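Local coordinates for protein tryptophan halogenase (Shewanella frigidimarina, PDB 2PYX) that probably acts as an FAD-dependent halogenase of the tryptophan halogenase family, with monooxygenase-like flavin chemistry and a site for tryptophan, at residues P359-A364 with D406-H411; Q402-F407 with A458-A463; G91-N96 with C273-A278; K248-N253 with S431-L436. All coordinates share one frame; numbering follows the deposited sequence.

How the contacts relate
Contacts 1 and 2 share helix 383-413, their centres about 8 Å apart: consecutive, overlapping turns meet the 359-364 loop and the loop leading into helix 462-471, with Phe407 common to both. Contact 4, about 11 Å from contact 1 between centres, joins helix 248-251 to the residues leading into helix 434-443 and packs on another part of helix 383-413. Contact 3 pairs two strands of the nine-stranded mixed sheet and reaches contact 1 through Phe94. Along the chain contact 3 closes before contacts 1 and 2 open, whereas its segments alternate with those of contact 4. Contacts 1 to 3 gather around Glu361 of the predicted tryptophan site; contact 4 lies away from it.

Contact 1. Residues P359-A364 with D406-H411; sequences PLEASA and DFLKLH
Glu361 and His411 meet through one short hydrogen bond: NE2 of the imidazole donates to OE2 of the carboxylate over 2.7 Å, with an N-H...O angle of 154°. The acceptor lone pair is the anti one, pointing away from OE1, and OE2 lies close to the ring plane. Carboxylate and imidazole planes are nevertheless turned by 56° against each other. The Glu361 chain bends at its second torsion (chi2 -73°), which places CD. CG and CD both come to CE2 of Phe407, obliquely to its ring, CE2 standing 3.5 Å from CD; the two side chains cross at about a right angle. The other ring nitrogen of His411, ND1, donates to the backbone O of Phe407 at 2.7 Å, and its CE1 stands 3.6 Å above the centre of the Phe407 ring. Two leucines pack beside the polar pair. Leu360 and Leu408 slide past each other in opposite directions, with CD2 of Leu360 4.0 Å from CG of Leu408, and that same CD2 methyl lies over one face of the imidazole, near its rim. Both methyls of Leu408 also close on the carbonyl O of Leu360, whose residue belongs to the type II turn from Pro359 to Ala362. OE2 of Glu361 has a second partner in His111 ND1. Donation from both nitrogens of His411 is consistent with a doubly protonated, positively charged ring. The ND1 bond orients the imidazole, whose NE2, with His111, helps position the buried carboxylate of Glu361, itself a predicted tryptophan-binding residue.

Contact 2. Residues Q402-F407 with A458-A463; sequences QQIIDF and ALFPAA
Gln403 satisfies both backbone polar groups of Phe460 with one side-chain amide. OE1 accepts from Phe460 N at 2.9 Å, and NE2 donates to Phe460 O at 2.8 Å. The second bond lies in the carbonyl plane on a lone pair of Phe460 O, although that oxygen sits 28° out of the amide plane of Gln403; in the first, the donor N is tilted from the plane of the Gln403 carbonyl. The side chain reaches this far because it is extended beyond CG, with CG anti to the backbone N (chi1 -165°). OE1 takes a further hydrogen bond, from a water 2.8 Å away, and that water in turn accepts from Leu459 N at 3.0 Å. Two neighbouring backbone N-H groups of the loop are thus served by one oxygen, the first directly and the second through the water. Around this polar knot the packing is apolar. Gln403 CD lies in the plane of the Phe460 ring, at its edge, and Ile404 CG1 also comes up to the rim, while Ile404 CD1 meets the CD1 methyl of Leu459 at 3.7 Å. Over one face of the Phe460 ring, Phe407 places CD2 3.5 Å above the centre, the two rings inclined at 45°. Trp63 meets the Phe460 ring as well, and Phe465 of helix 462-471 packs on both phenylalanines. The pair of bonds fits one orientation of the amide, oxygen to N-H and NH2 to C=O, and ties the loop before helix 462-471 to helix 383-413 without leaving those buried polar groups unpaired.

Contact 3. Residues G91-N96 with C273-A278; sequences GSRFIN and CTHSTA
Phe94 lays CD1 and CE1 of its ring against Ser276, CD1 coming within 3.5 Å of both CB and OG, on the close-packed side of two parallel strands. Ser92 and Thr274 stand on that same face; Thr274 OG1 bonds to His171, while Ser276 OG has a weak bond to Trp97. Phe94 further packs on Tyr109, Glu361 and His411. Between the strands, five backbone hydrogen bonds run from Thr274 N to Gly91 O at one end to Ala278 N to Ile95 O at the other, the bond from Arg93 N to Thr274 O measuring 2.8 Å. Beside the first, Cys273 CB presses to 3.3 Å from Gly91 O.

The other face is looser and partly open to solvent. There Ile95 CD1 lies 3.9 Å from His275 ND1, Ile95 CB 3.8 Å from Thr277 OG1, and the Arg93 guanidinium, in one of its conformers, turns to Gln145. At the strand ends a water accepts from Asn96 ND2 and donates to Ala278 O. Strand 87-95 pairs in parallel with 274-279 but antiparallel with 108-112, an arrangement belonging to the large mixed sheet that borders the predicted substrate site of this flavin-dependent halogenase family.

Contact 4. Residues K248-N253 with S431-L436; sequences KSVLFN and SIPDSL
Ser431 OG is gripped by two groups of the surrounding protein, the ammonium NZ of Lys409 and the carbonyl O of Glu428. Because the same NZ also bonds to Val250 O, Lys409 bridges the two segments, which have no direct hydrogen bond. The lead-in and N-cap of helix 434-443 pack here on a short helix: Pro433 holds the N-cap position, and Val250 belongs to helix 248-251. Two CA-H...O contacts mark the closest approach of the two backbones. Ser431 O receives the CA of Val250 at 3.4 Å, with an angle of 148° at the hydrogen, and Ser249 O receives the CA of Ser431 at the same distance. Further along, Val250 and Pro433 meet tip to tip, CG1 standing 3.8 Å from CD, while Ile405 of helix 383-413 packs against Val250 as well. The chain leaves helix 248-251 at Phe252 with positive phi (74°), and its ring stacks on His426. In Ser431 the hydroxyl occupies the crowded position between backbone N and carbonyl carbon (chi1 78°), and the CB that carries it lies 3.8 Å from both CE1 and CZ of Phe252.

Contact 1. Residues P359-A364 with D406-H411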
loop_
_atom_site.group_PDB
_atom_site.type_symbol
_atom_site.label_atom_id
_atom_site.label_comp_id
_atom_site.label_asym_id
_atom_site.label_seq_id
_atom_site.Cartn_x
_atom_site.Cartn_y
_atom_site.Cartn_z
ATOM N N PRO A 359 -7.013 -1.216 -5.034
ATOM C CA PRO A 359 -6.282 -0.633 -3.908
ATOM C C PRO A 359 -6.787 -1.023 -2.524
ATOM O O PRO A 359 -6.577 -0.287 -1.551
ATOM C CB PRO A 359 -6.465 0.872 -4.140
ATOM C CG PRO A 359 -7.750 0.962 -4.823
ATOM C CD PRO A 359 -7.855 -0.213 -5.723
ATOM N N LEU A 360 -7.409 -2.202 -2.416
ATOM C CA LEU A 360 -7.824 -2.733 -1.135
ATOM C C LEU A 360 -6.532 -3.048 -0.399
ATOM O O LEU A 360 -5.685 -3.794 -0.893
ATOM C CB LEU A 360 -8.631 -4.008 -1.316
ATOM C CG LEU A 360 -9.242 -4.721 -0.110
ATOM C CD1 LEU A 360 -10.155 -3.800 0.618
ATOM C CD2 LEU A 360 -10.011 -5.951 -0.525
ATOM N N GLU A 361 -6.400 -2.496 0.777
ATOM C CA GLU A 361 -5.209 -2.598 1.610
ATOM C C GLU A 361 -3.984 -1.882 1.029
ATOM O O GLU A 361 -2.864 -2.092 1.540
ATOM C CB GLU A 361 -4.873 -4.034 2.009
ATOM C CG GLU A 361 -5.959 -4.673 2.850
ATOM C CD GLU A 361 -6.021 -4.156 4.274
ATOM O OE1 GLU A 361 -5.114 -3.394 4.688
ATOM O OE2 GLU A 361 -6.980 -4.516 4.972
ATOM N N ALA A 362 -4.163 -1.055 -0.000
ATOM C CA ALA A 362 -3.133 -0.123 -0.441
ATOM C C ALA A 362 -1.779 -0.813 -0.685
ATOM O O ALA A 362 -0.747 -0.443 -0.116
ATOM C CB ALA A 362 -3.026 1.066 0.560
ATOM N N SER A 363 -1.762 -1.786 -1.571
ATOM C CA SER A 363 -0.536 -2.516 -1.842
ATOM C C SER A 363 0.393 -1.794 -2.783
ATOM O O SER A 363 1.579 -2.104 -2.834
ATOM C CB SER A 363 -0.830 -3.930 -2.365
ATOM O OG SER A 363 -1.501 -3.903 -3.601
ATOM N N ALA A 364 -0.095 -0.798 -3.505
ATOM C CA ALA A 364 0.690 -0.274 -4.646
ATOM C C ALA A 364 1.993 0.411 -4.226
ATOM O O ALA A 364 3.078 0.049 -4.723
ATOM C CB ALA A 364 -0.139 0.632 -5.513
ATOM N N ASP A 406 -4.238 -13.432 -1.333
ATOM C CA ASP A 406 -4.941 -14.182 -0.314
ATOM C C ASP A 406 -5.506 -13.242 0.752
ATOM O O ASP A 406 -6.631 -13.425 1.230
ATOM C CB ASP A 406 -3.998 -15.187 0.379
ATOM C CG ASP A 406 -3.688 -16.389 -0.477
ATOM O OD1 ASP A 406 -4.213 -16.527 -1.612
ATOM O OD2 ASP A 406 -2.881 -17.240 0.032
ATOM N N PHE A 407 -4.717 -12.252 1.150
ATOM C CA PHE A 407 -5.153 -11.321 2.192
ATOM C C PHE A 407 -6.357 -10.507 1.706
ATOM O O PHE A 407 -7.341 -10.333 2.430
ATOM C CB PHE A 407 -4.011 -10.405 2.663
ATOM C CG PHE A 407 -4.407 -9.488 3.797
ATOM C CD1 PHE A 407 -5.041 -9.981 4.921
ATOM C CD2 PHE A 407 -4.165 -8.128 3.720
ATOM C CE1 PHE A 407 -5.400 -9.126 5.977
ATOM C CE2 PHE A 407 -4.503 -7.280 4.768
ATOM C CZ PHE A 407 -5.123 -7.784 5.887
ATOM N N LEU A 408 -6.271 -9.983 0.485
ATOM C CA LEU A 408 -7.415 -9.244 -0.074
ATOM C C LEU A 408 -8.627 -10.133 -0.186
ATOM O O LEU A 408 -9.710 -9.777 0.239
ATOM C CB LEU A 408 -7.061 -8.651 -1.421
ATOM C CG LEU A 408 -6.385 -7.280 -1.361
ATOM C CD1 LEU A 408 -5.148 -7.215 -0.471
ATOM C CD2 LEU A 408 -6.078 -6.774 -2.771
ATOM N N LYS A 409 -8.446 -11.334 -0.735
ATOM C CA LYS A 409 -9.584 -12.252 -0.901
ATOM C C LYS A 409 -10.247 -12.586 0.435
ATOM O O LYS A 409 -11.480 -12.732 0.508
ATOM C CB LYS A 409 -9.128 -13.522 -1.598
ATOM C CG LYS A 409 -10.241 -14.554 -1.836
ATOM C CD LYS A 409 -11.391 -13.973 -2.735
ATOM C CE LYS A 409 -12.394 -15.062 -3.066
ATOM N NZ LYS A 409 -13.286 -14.732 -4.253
ATOM N N LEU A 410 -9.448 -12.730 1.495
ATOM C CA LEU A 410 -9.979 -12.979 2.845
ATOM C C LEU A 410 -11.093 -11.996 3.211
ATOM O O LEU A 410 -12.036 -12.358 3.882
ATOM C CB LEU A 410 -8.842 -12.849 3.890
ATOM C CG LEU A 410 -9.230 -13.133 5.359
ATOM C CD1 LEU A 410 -9.689 -14.531 5.574
ATOM C CD2 LEU A 410 -8.042 -12.841 6.310
ATOM N N HIS A 411 -10.923 -10.721 2.834
ATOM C CA HIS A 411 -11.877 -9.672 3.182
ATOM C C HIS A 411 -13.250 -10.016 2.628
ATOM O O HIS A 411 -14.276 -9.664 3.251
ATOM C CB HIS A 411 -11.468 -8.309 2.643
ATOM C CG HIS A 411 -10.233 -7.714 3.265
ATOM N ND1 HIS A 411 -8.988 -8.316 3.172
ATOM C CD2 HIS A 411 -10.044 -6.559 3.946
ATOM C CE1 HIS A 411 -8.091 -7.528 3.754
ATOM N NE2 HIS A 411 -8.703 -6.455 4.228
#

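Contact 2. Residues Q402-F407 with A458-A463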
loop_
_atom_site.group_PDB
_atom_site.type_symbol
_atom_site.label_atom_id
_atom_site.label_comp_id
_atom_site.label_asym_id
_atom_site.label_seq_id
_atom_site.Cartn_x
_atom_site.Cartn_y
_atom_site.Cartn_z
ATOM N N GLN A 402 1.375 -13.700 -3.672
ATOM C CA GLN A 402 0.442 -14.722 -3.156
ATOM C C GLN A 402 -0.213 -14.206 -1.879
ATOM O O GLN A 402 -1.415 -14.385 -1.696
ATOM C CB GLN A 402 1.133 -16.072 -2.937
ATOM C CG GLN A 402 0.244 -17.123 -2.245
ATOM C CD GLN A 402 0.935 -18.492 -2.031
ATOM O OE1 GLN A 402 0.663 -19.461 -2.738
ATOM N NE2 GLN A 402 1.817 -18.563 -1.038
ATOM N N GLN A 403 0.564 -13.598 -0.987
ATOM C CA GLN A 403 0.041 -13.080 0.259
ATOM C C GLN A 403 -0.939 -11.960 0.017
ATOM O O GLN A 403 -1.977 -11.893 0.704
ATOM C CB GLN A 403 1.147 -12.585 1.166
ATOM C CG GLN A 403 0.634 -12.387 2.564
ATOM C CD GLN A 403 1.565 -11.673 3.495
ATOM O OE1 GLN A 403 2.108 -10.613 3.186
ATOM N NE2 GLN A 403 1.670 -12.225 4.730
ATOM N N ILE A 404 -0.652 -11.070 -0.933
ATOM C CA ILE A 404 -1.552 -9.941 -1.210
ATOM C C ILE A 404 -2.880 -10.504 -1.711
ATOM O O ILE A 404 -3.949 -10.124 -1.255
ATOM C CB ILE A 404 -0.921 -9.003 -2.255
ATOM C CG1 ILE A 404 0.203 -8.186 -1.634
ATOM C CG2 ILE A 404 -1.991 -8.119 -2.862
ATOM C CD1 ILE A 404 1.135 -7.605 -2.618
ATOM N N ILE A 405 -2.844 -11.427 -2.666
ATOM C CA ILE A 405 -4.077 -11.935 -3.236
ATOM C C ILE A 405 -4.911 -12.632 -2.145
ATOM O O ILE A 405 -6.137 -12.439 -2.007
ATOM C CB ILE A 405 -3.842 -12.835 -4.444
ATOM C CG1 ILE A 405 -3.150 -12.071 -5.577
ATOM C CG2 ILE A 405 -5.189 -13.431 -4.934
ATOM C CD1 ILE A 405 -3.892 -10.842 -6.021
ATOM N N ASP A 406 -4.238 -13.432 -1.333
ATOM C CA ASP A 406 -4.941 -14.182 -0.314
ATOM C C ASP A 406 -5.506 -13.242 0.752
ATOM O O ASP A 406 -6.631 -13.425 1.230
ATOM C CB ASP A 406 -3.998 -15.187 0.379
ATOM C CG ASP A 406 -3.688 -16.389 -0.477
ATOM O OD1 ASP A 406 -4.213 -16.527 -1.612
ATOM O OD2 ASP A 406 -2.881 -17.240 0.032
ATOM N N PHE A 407 -4.717 -12.252 1.150
ATOM C CA PHE A 407 -5.153 -11.321 2.192
ATOM C C PHE A 407 -6.357 -10.507 1.706
ATOM O O PHE A 407 -7.341 -10.333 2.430
ATOM C CB PHE A 407 -4.011 -10.405 2.663
ATOM C CG PHE A 407 -4.407 -9.488 3.797
ATOM C CD1 PHE A 407 -5.041 -9.981 4.921
ATOM C CD2 PHE A 407 -4.165 -8.128 3.720
ATOM C CE1 PHE A 407 -5.400 -9.126 5.977
ATOM C CE2 PHE A 407 -4.503 -7.280 4.768
ATOM C CZ PHE A 407 -5.123 -7.784 5.887
ATOM N N ALA A 458 7.696 -10.545 5.708
ATOM C CA ALA A 458 6.434 -10.530 5.011
ATOM C C ALA A 458 5.858 -9.130 4.913
ATOM O O ALA A 458 6.048 -8.283 5.787
ATOM C CB ALA A 458 5.452 -11.418 5.702
ATOM N N LEU A 459 5.103 -8.869 3.844
ATOM C CA LEU A 459 4.452 -7.585 3.700
ATOM C C LEU A 459 3.384 -7.381 4.762
ATOM O O LEU A 459 3.315 -6.308 5.366
ATOM C CB LEU A 459 3.781 -7.482 2.329
ATOM C CG LEU A 459 4.450 -6.835 1.128
ATOM C CD1 LEU A 459 3.343 -6.548 0.120
ATOM C CD2 LEU A 459 5.228 -5.563 1.435
ATOM N N PHE A 460 2.559 -8.387 4.967
ATOM C CA PHE A 460 1.557 -8.364 6.043
ATOM C C PHE A 460 1.934 -9.356 7.128
ATOM O O PHE A 460 2.071 -10.553 6.878
ATOM C CB PHE A 460 0.160 -8.749 5.511
ATOM C CG PHE A 460 -0.343 -7.878 4.407
ATOM C CD1 PHE A 460 -0.873 -6.627 4.670
ATOM C CD2 PHE A 460 -0.333 -8.322 3.083
ATOM C CE1 PHE A 460 -1.341 -5.845 3.627
ATOM C CE2 PHE A 460 -0.800 -7.538 2.069
ATOM C CZ PHE A 460 -1.288 -6.299 2.329
ATOM N N PRO A 461 2.008 -8.888 8.393
ATOM C CA PRO A 461 2.219 -9.828 9.471
ATOM C C PRO A 461 0.952 -10.515 9.836
ATOM O O PRO A 461 -0.143 -10.052 9.393
ATOM C CB PRO A 461 2.656 -8.929 10.636
ATOM C CG PRO A 461 2.026 -7.687 10.391
ATOM C CD PRO A 461 1.873 -7.522 8.884
ATOM N N ALA A 462 1.083 -11.560 10.651
ATOM C CA ALA A 462 -0.039 -12.355 11.128
ATOM C C ALA A 462 -1.088 -11.427 11.722
ATOM O O ALA A 462 -2.253 -11.698 11.584
ATOM C CB ALA A 462 0.391 -13.396 12.152
ATOM N N ALA A 463 -0.683 -10.354 12.407
ATOM C CA ALA A 463 -1.666 -9.473 13.053
ATOM C C ALA A 463 -2.675 -8.942 12.058
ATOM O O ALA A 463 -3.831 -8.765 12.397
ATOM C CB ALA A 463 -1.019 -8.332 13.784
HETATM O O HOH W 1 4.590 -11.264 2.152
#

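Contact 3. Residues G91-N96 with C273-A278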
loop_
_atom_site.group_PDB
_atom_site.type_symbol
_atom_site.label_atom_id
_atom_site.label_comp_id
_atom_site.label_asym_id
_atom_site.label_seq_id
_atom_site.Cartn_x
_atom_site.Cartn_y
_atom_site.Cartn_z
ATOM N N GLY A 91 -4.753 3.296 9.352
ATOM C CA GLY A 91 -5.262 1.990 8.923
ATOM C C GLY A 91 -6.428 2.154 7.975
ATOM O O GLY A 91 -6.568 3.192 7.325
ATOM N N SER A 92 -7.205 1.081 7.845
ATOM C CA SER A 92 -8.400 1.022 7.006
ATOM C C SER A 92 -9.586 0.609 7.853
ATOM O O SER A 92 -9.515 -0.362 8.606
ATOM C CB SER A 92 -8.254 -0.003 5.887
ATOM O OG SER A 92 -7.237 0.349 4.961
ATOM N N ARG A 93 -10.667 1.384 7.731
ATOM C CA ARG A 93 -11.914 1.035 8.377
ATOM C C ARG A 93 -12.881 0.514 7.337
ATOM O O ARG A 93 -13.144 1.173 6.327
ATOM C CB ARG A 93 -12.551 2.204 9.101
ATOM C CG ARG A 93 -13.743 1.777 9.970
ATOM C CD ARG A 93 -14.318 2.932 10.732
ATOM N NE ARG A 93 -13.323 3.588 11.571
ATOM C CZ ARG A 93 -12.874 3.107 12.728
ATOM N NH1 ARG A 93 -13.327 1.959 13.187
ATOM N NH2 ARG A 93 -11.963 3.777 13.422
ATOM N N PHE A 94 -13.381 -0.680 7.610
ATOM C CA PHE A 94 -14.241 -1.446 6.696
ATOM C C PHE A 94 -15.687 -1.358 7.206
ATOM O O PHE A 94 -15.973 -1.807 8.319
ATOM C CB PHE A 94 -13.741 -2.878 6.614
ATOM C CG PHE A 94 -12.407 -2.961 5.956
ATOM C CD1 PHE A 94 -12.290 -2.875 4.573
ATOM C CD2 PHE A 94 -11.234 -3.045 6.703
ATOM C CE1 PHE A 94 -11.044 -2.890 3.965
ATOM C CE2 PHE A 94 -9.982 -3.060 6.080
ATOM C CZ PHE A 94 -9.901 -3.012 4.714
ATOM N N ILE A 95 -16.561 -0.800 6.368
ATOM C CA ILE A 95 -17.932 -0.497 6.726
ATOM C C ILE A 95 -18.823 -1.353 5.836
ATOM O O ILE A 95 -18.657 -1.339 4.624
ATOM C CB ILE A 95 -18.183 1.004 6.547
ATOM C CG1 ILE A 95 -17.159 1.791 7.394
ATOM C CG2 ILE A 95 -19.606 1.353 6.919
ATOM C CD1 ILE A 95 -17.099 3.244 7.065
ATOM N N ASN A 96 -19.804 -2.025 6.435
ATOM C CA ASN A 96 -20.814 -2.803 5.742
ATOM C C ASN A 96 -20.284 -3.988 4.935
ATOM O O ASN A 96 -20.937 -4.464 4.033
ATOM C CB ASN A 96 -21.699 -1.907 4.864
ATOM C CG ASN A 96 -22.522 -0.925 5.669
ATOM O OD1 ASN A 96 -22.640 -1.060 6.877
ATOM N ND2 ASN A 96 -23.012 0.098 5.000
ATOM N N CYS A 273 -8.397 7.316 9.123
ATOM C CA CYS A 273 -8.138 6.090 8.340
ATOM C C CYS A 273 -8.742 6.204 6.950
ATOM O O CYS A 273 -9.643 6.992 6.716
ATOM C CB CYS A 273 -8.776 4.901 9.033
ATOM S SG CYS A 273 -8.132 4.585 10.664
ATOM N N THR A 274 -8.258 5.376 6.032
ATOM C CA THR A 274 -8.998 5.138 4.789
ATOM C C THR A 274 -10.311 4.426 5.132
ATOM O O THR A 274 -10.320 3.506 5.954
ATOM C CB THR A 274 -8.187 4.260 3.844
ATOM O OG1 THR A 274 -6.958 4.914 3.518
ATOM C CG2 THR A 274 -8.972 3.962 2.586
ATOM N N HIS A 275 -11.420 4.823 4.488
ATOM C CA HIS A 275 -12.678 4.109 4.633
ATOM C C HIS A 275 -12.919 3.290 3.375
ATOM O O HIS A 275 -12.614 3.720 2.252
ATOM C CB HIS A 275 -13.825 5.070 4.869
ATOM C CG HIS A 275 -13.754 5.736 6.202
ATOM N ND1 HIS A 275 -14.824 6.415 6.741
ATOM C CD2 HIS A 275 -12.766 5.787 7.129
ATOM C CE1 HIS A 275 -14.482 6.889 7.930
ATOM N NE2 HIS A 275 -13.237 6.530 8.187
ATOM N N SER A 276 -13.439 2.090 3.603
ATOM C CA SER A 276 -13.793 1.163 2.544
ATOM C C SER A 276 -15.185 0.688 2.883
ATOM O O SER A 276 -15.373 -0.037 3.848
ATOM C CB SER A 276 -12.824 -0.024 2.574
ATOM O OG SER A 276 -13.303 -1.088 1.784
ATOM N N THR A 277 -16.175 1.087 2.078
ATOM C CA THR A 277 -17.566 0.787 2.365
ATOM C C THR A 277 -18.065 -0.142 1.266
ATOM O O THR A 277 -18.157 0.233 0.092
ATOM C CB THR A 277 -18.436 2.085 2.432
ATOM O OG1 THR A 277 -17.863 2.993 3.377
ATOM C CG2 THR A 277 -19.835 1.742 2.839
ATOM N N ALA A 278 -18.427 -1.344 1.659
ATOM C CA ALA A 278 -18.884 -2.366 0.734
ATOM C C ALA A 278 -20.202 -1.963 0.091
ATOM O O ALA A 278 -21.047 -1.351 0.750
ATOM C CB ALA A 278 -19.039 -3.722 1.413
HETATM O O HOH W 2 -23.039 0.257 1.937
#

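Contact 4. Residues K248-N253 with S431-L436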
loop_
_atom_site.group_PDB
_atom_site.type_symbol
_atom_site.label_atom_id
_atom_site.label_comp_id
_atom_site.label_asym_id
_atom_site.label_seq_id
_atom_site.Cartn_x
_atom_site.Cartn_y
_atom_site.Cartn_z
ATOM N N LYS A 248 -8.127 -12.001 -11.752
ATOM C CA LYS A 248 -9.534 -11.586 -11.782
ATOM C C LYS A 248 -10.461 -12.717 -11.355
ATOM O O LYS A 248 -11.550 -12.435 -10.849
ATOM C CB LYS A 248 -9.946 -11.057 -13.171
ATOM C CG LYS A 248 -11.134 -10.129 -13.111
ATOM C CD LYS A 248 -11.756 -9.885 -14.426
ATOM C CE LYS A 248 -10.886 -9.156 -15.399
ATOM N NZ LYS A 248 -11.665 -8.708 -16.649
ATOM N N SER A 249 -10.061 -13.973 -11.551
ATOM C CA SER A 249 -10.928 -15.099 -11.166
ATOM C C SER A 249 -11.022 -15.271 -9.638
ATOM O O SER A 249 -11.874 -16.002 -9.118
ATOM C CB SER A 249 -10.497 -16.405 -11.840
ATOM O OG SER A 249 -9.322 -16.877 -11.275
ATOM N N VAL A 250 -10.129 -14.572 -8.930
ATOM C CA VAL A 250 -10.147 -14.497 -7.483
ATOM C C VAL A 250 -10.871 -13.244 -6.983
ATOM O O VAL A 250 -11.727 -13.321 -6.121
ATOM C CB VAL A 250 -8.695 -14.515 -6.912
ATOM C CG1 VAL A 250 -8.666 -14.374 -5.382
ATOM C CG2 VAL A 250 -7.993 -15.775 -7.310
ATOM N N LEU A 251 -10.489 -12.070 -7.484
ATOM C CA LEU A 251 -10.990 -10.802 -6.934
ATOM C C LEU A 251 -12.189 -10.219 -7.675
ATOM O O LEU A 251 -12.880 -9.399 -7.100
ATOM C CB LEU A 251 -9.883 -9.764 -6.926
ATOM C CG LEU A 251 -8.679 -10.108 -6.052
ATOM C CD1 LEU A 251 -7.615 -9.036 -6.178
ATOM C CD2 LEU A 251 -9.059 -10.329 -4.614
ATOM N N PHE A 252 -12.380 -10.603 -8.936
ATOM C CA PHE A 252 -13.512 -10.183 -9.795
ATOM C C PHE A 252 -13.418 -8.746 -10.286
ATOM O O PHE A 252 -13.749 -8.488 -11.446
ATOM C CB PHE A 252 -14.881 -10.366 -9.141
ATOM C CG PHE A 252 -15.179 -11.722 -8.591
ATOM C CD1 PHE A 252 -14.505 -12.871 -9.010
ATOM C CD2 PHE A 252 -16.199 -11.860 -7.663
ATOM C CE1 PHE A 252 -14.841 -14.104 -8.447
ATOM C CE2 PHE A 252 -16.520 -13.062 -7.148
ATOM C CZ PHE A 252 -15.863 -14.181 -7.532
ATOM N N ASN A 253 -13.025 -7.832 -9.412
ATOM C CA ASN A 253 -13.077 -6.398 -9.732
ATOM C C ASN A 253 -12.136 -6.061 -10.847
ATOM O O ASN A 253 -10.940 -6.329 -10.763
ATOM C CB ASN A 253 -12.786 -5.579 -8.494
ATOM C CG ASN A 253 -13.703 -5.930 -7.395
ATOM O OD1 ASN A 253 -14.949 -5.930 -7.586
ATOM N ND2 ASN A 253 -13.158 -6.166 -6.235
ATOM N N SER A 431 -13.051 -19.566 -6.768
ATOM C CA SER A 431 -12.532 -18.216 -6.682
ATOM C C SER A 431 -11.586 -18.028 -5.508
ATOM O O SER A 431 -11.086 -16.929 -5.327
ATOM C CB SER A 431 -13.691 -17.200 -6.570
ATOM O OG SER A 431 -14.255 -17.140 -5.264
ATOM N N ILE A 432 -11.356 -19.086 -4.723
ATOM C CA ILE A 432 -10.546 -19.017 -3.502
ATOM C C ILE A 432 -9.233 -19.760 -3.721
ATOM O O ILE A 432 -9.263 -20.957 -3.978
ATOM C CB ILE A 432 -11.256 -19.653 -2.327
ATOM C CG1 ILE A 432 -12.628 -18.998 -2.098
ATOM C CG2 ILE A 432 -10.349 -19.481 -1.088
ATOM C CD1 ILE A 432 -13.510 -19.665 -1.096
ATOM N N PRO A 433 -8.098 -19.046 -3.652
ATOM C CA PRO A 433 -6.818 -19.758 -3.817
ATOM C C PRO A 433 -6.651 -20.945 -2.874
ATOM O O PRO A 433 -7.080 -20.867 -1.744
ATOM C CB PRO A 433 -5.786 -18.672 -3.598
ATOM C CG PRO A 433 -6.492 -17.390 -3.954
ATOM C CD PRO A 433 -7.893 -17.602 -3.506
ATOM N N ASP A 434 -6.017 -22.012 -3.346
ATOM C CA ASP A 434 -5.838 -23.164 -2.500
ATOM C C ASP A 434 -5.104 -22.796 -1.219
ATOM O O ASP A 434 -5.408 -23.349 -0.165
ATOM C CB ASP A 434 -4.995 -24.224 -3.218
ATOM C CG ASP A 434 -5.688 -24.847 -4.380
ATOM O OD1 ASP A 434 -6.931 -24.778 -4.493
ATOM O OD2 ASP A 434 -4.934 -25.481 -5.171
ATOM N N SER A 435 -4.113 -21.909 -1.306
ATOM C CA SER A 435 -3.366 -21.506 -0.109
ATOM C C SER A 435 -4.296 -20.881 0.938
ATOM O O SER A 435 -4.197 -21.156 2.162
ATOM C CB SER A 435 -2.244 -20.538 -0.504
ATOM O OG SER A 435 -2.773 -19.501 -1.321
ATOM N N LEU A 436 -5.230 -20.057 0.476
ATOM C CA LEU A 436 -6.193 -19.424 1.392
ATOM C C LEU A 436 -7.205 -20.433 1.892
ATOM O O LEU A 436 -7.610 -20.389 3.062
ATOM C CB LEU A 436 -6.922 -18.273 0.710
ATOM C CG LEU A 436 -7.922 -17.501 1.590
ATOM C CD1 LEU A 436 -7.311 -16.913 2.866
ATOM C CD2 LEU A 436 -8.556 -16.390 0.792
#